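Cellulose binding protein (Clavibacter michiganensis, PDB 4JJO) probably binds cell-wall polysaccharides such as cellulose through this two-domain expansin portion, the C-terminal part of a longer protein that is probably an endo-cellulase. Local coordinates at residues A[4-9]-A[71-76]. Sequence-based numbering, arbitrary orientation.
Sequences HGRATH and GCEVGH
His76 meets Thr8 edge-on: NE2 of His76 donates to OG1 of Thr8 at 3.0 Å, with the hydroxyl oxygen 5° from the ring plane. CG of His76 lies anti to the backbone N (chi1 175°), which carries the imidazole alongside strand 3-10 to Thr8. SG of Cys72, in a disulfide with Cys69, lies over the ring centre, 3.6 Å above the His76 plane. Arg6 crosses the same ring obliquely, guanidinium and imidazole planes 45° apart. NE of Arg6 comes 3.8 Å from His76 ND1, a packing contact, while CB of His76 sits over one guanidinium face, toward the rim. Arg6 NH2 also touches the aliphatic CG of Glu73 (3.8 Å), but lies 5.7 Å from Glu73 OE2, too far for a salt bridge.

Arg6 N donates to Gly75 O at 3.0 Å, and Arg6 bridges His76 in parallel register. A type II turn from Glu73 to His76, closed by His76 N to Glu73 O, places Gly75 at positive phi.

Beyond the segments, Asp78 OD1 also hydrogen-bonds Thr8 OG1. The contact thus starts the parallel pairing of strands 3-10 and 76-80 in the double-psi beta-barrel domain; strand 95-101 pairs with 3-10 as well, and Val74 packs on helix 39-42.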
loop_
_atom_site.group_PDB
_atom_site.type_symbol
_atom_site.label_atom_id
_atom_site.label_comp_id
_atom_site.label_asym_id
_atom_site.label_seq_id
_atom_site.Cartn_x
_atom_site.Cartn_y
_atom_site.Cartn_z
ATOM N N HIS A 4 -6.726 -15.758 -13.060
ATOM C CA HIS A 4 -5.806 -16.768 -13.556
ATOM C C HIS A 4 -4.831 -16.144 -14.536
ATOM O O HIS A 4 -5.224 -15.413 -15.446
ATOM C CB HIS A 4 -6.568 -17.910 -14.221
ATOM C CG HIS A 4 -7.410 -18.703 -13.271
ATOM N ND1 HIS A 4 -6.935 -19.811 -12.607
ATOM C CD2 HIS A 4 -8.694 -18.542 -12.870
ATOM C CE1 HIS A 4 -7.891 -20.304 -11.835
ATOM N NE2 HIS A 4 -8.967 -19.551 -11.978
ATOM N N GLY A 5 -3.551 -16.431 -14.338
ATOM C CA GLY A 5 -2.512 -15.850 -15.162
ATOM C C GLY A 5 -1.158 -16.468 -14.898
ATOM O O GLY A 5 -1.031 -17.685 -14.767
ATOM N N ARG A 6 -0.143 -15.617 -14.800
ATOM C CA ARG A 6 1.236 -16.079 -14.726
ATOM C C ARG A 6 2.080 -15.146 -13.876
ATOM O O ARG A 6 1.693 -14.006 -13.619
ATOM C CB ARG A 6 1.818 -16.151 -16.136
ATOM C CG ARG A 6 1.745 -14.828 -16.889
ATOM C CD ARG A 6 1.928 -15.015 -18.387
ATOM N NE ARG A 6 2.039 -13.738 -19.086
ATOM C CZ ARG A 6 1.046 -13.138 -19.736
ATOM N NH1 ARG A 6 -0.160 -13.688 -19.801
ATOM N NH2 ARG A 6 1.264 -11.976 -20.335
ATOM N N ALA A 7 3.234 -15.635 -13.436
ATOM C CA ALA A 7 4.170 -14.801 -12.694
ATOM C C ALA A 7 5.587 -14.948 -13.221
ATOM O O ALA A 7 6.027 -16.045 -13.561
ATOM C CB ALA A 7 4.130 -15.143 -11.214
ATOM N N THR A 8 6.280 -13.818 -13.306
ATOM C CA THR A 8 7.724 -13.792 -13.486
ATOM C C THR A 8 8.283 -13.222 -12.189
ATOM O O THR A 8 7.531 -13.009 -11.238
ATOM C CB THR A 8 8.139 -12.921 -14.687
ATOM O OG1 THR A 8 7.463 -11.659 -14.623
ATOM C CG2 THR A 8 7.787 -13.614 -16.002
ATOM N N HIS A 9 9.587 -12.976 -12.126
ATOM C CA HIS A 9 10.160 -12.424 -10.902
ATOM C C HIS A 9 11.097 -11.247 -11.141
ATOM O O HIS A 9 11.686 -11.113 -12.212
ATOM C CB HIS A 9 10.884 -13.511 -10.106
ATOM C CG HIS A 9 11.949 -14.224 -10.876
ATOM N ND1 HIS A 9 13.216 -13.706 -11.054
ATOM C CD2 HIS A 9 11.943 -15.423 -11.504
ATOM C CE1 HIS A 9 13.939 -14.553 -11.760
ATOM N NE2 HIS A 9 13.192 -15.605 -12.047
ATOM N N GLY A 71 4.752 -3.312 -17.982
ATOM C CA GLY A 71 4.741 -4.207 -19.126
ATOM C C GLY A 71 3.864 -5.427 -18.946
ATOM O O GLY A 71 3.709 -6.215 -19.878
ATOM N N CYS A 72 3.281 -5.579 -17.760
ATOM C CA CYS A 72 2.466 -6.747 -17.447
ATOM C C CYS A 72 1.023 -6.602 -17.923
ATOM O O CYS A 72 0.391 -5.561 -17.729
ATOM C CB CYS A 72 2.461 -7.001 -15.936
ATOM S SG CYS A 72 4.007 -7.635 -15.228
ATOM N N GLU A 73 0.506 -7.653 -18.551
ATOM C CA GLU A 73 -0.916 -7.738 -18.834
ATOM C C GLU A 73 -1.637 -8.011 -17.523
ATOM O O GLU A 73 -1.020 -8.412 -16.536
ATOM C CB GLU A 73 -1.216 -8.871 -19.819
ATOM C CG GLU A 73 -0.545 -8.741 -21.176
ATOM C CD GLU A 73 -1.058 -7.558 -21.976
ATOM O OE1 GLU A 73 -2.048 -6.932 -21.548
ATOM O OE2 GLU A 73 -0.471 -7.257 -23.036
ATOM N N VAL A 74 -2.943 -7.791 -17.510
ATOM C CA VAL A 74 -3.746 -8.161 -16.358
ATOM C C VAL A 74 -3.631 -9.670 -16.182
ATOM O O VAL A 74 -3.735 -10.419 -17.151
ATOM C CB VAL A 74 -5.223 -7.774 -16.552
ATOM C CG1 VAL A 74 -6.045 -8.181 -15.339
ATOM C CG2 VAL A 74 -5.360 -6.279 -16.810
ATOM N N GLY A 75 -3.404 -10.111 -14.949
ATOM C CA GLY A 75 -3.203 -11.524 -14.674
ATOM C C GLY A 75 -1.735 -11.903 -14.573
ATOM O O GLY A 75 -1.399 -12.995 -14.121
ATOM N N HIS A 76 -0.860 -10.995 -14.991
ATOM C CA HIS A 76 0.577 -11.248 -14.968
ATOM C C HIS A 76 1.237 -10.494 -13.819
ATOM O O HIS A 76 1.379 -9.273 -13.866
ATOM C CB HIS A 76 1.205 -10.843 -16.304
ATOM C CG HIS A 76 2.698 -10.950 -16.332
ATOM N ND1 HIS A 76 3.445 -10.616 -17.445
ATOM C CD2 HIS A 76 3.587 -11.348 -15.393
ATOM C CE1 HIS A 76 4.723 -10.809 -17.188
ATOM N NE2 HIS A 76 4.842 -11.251 -15.950
#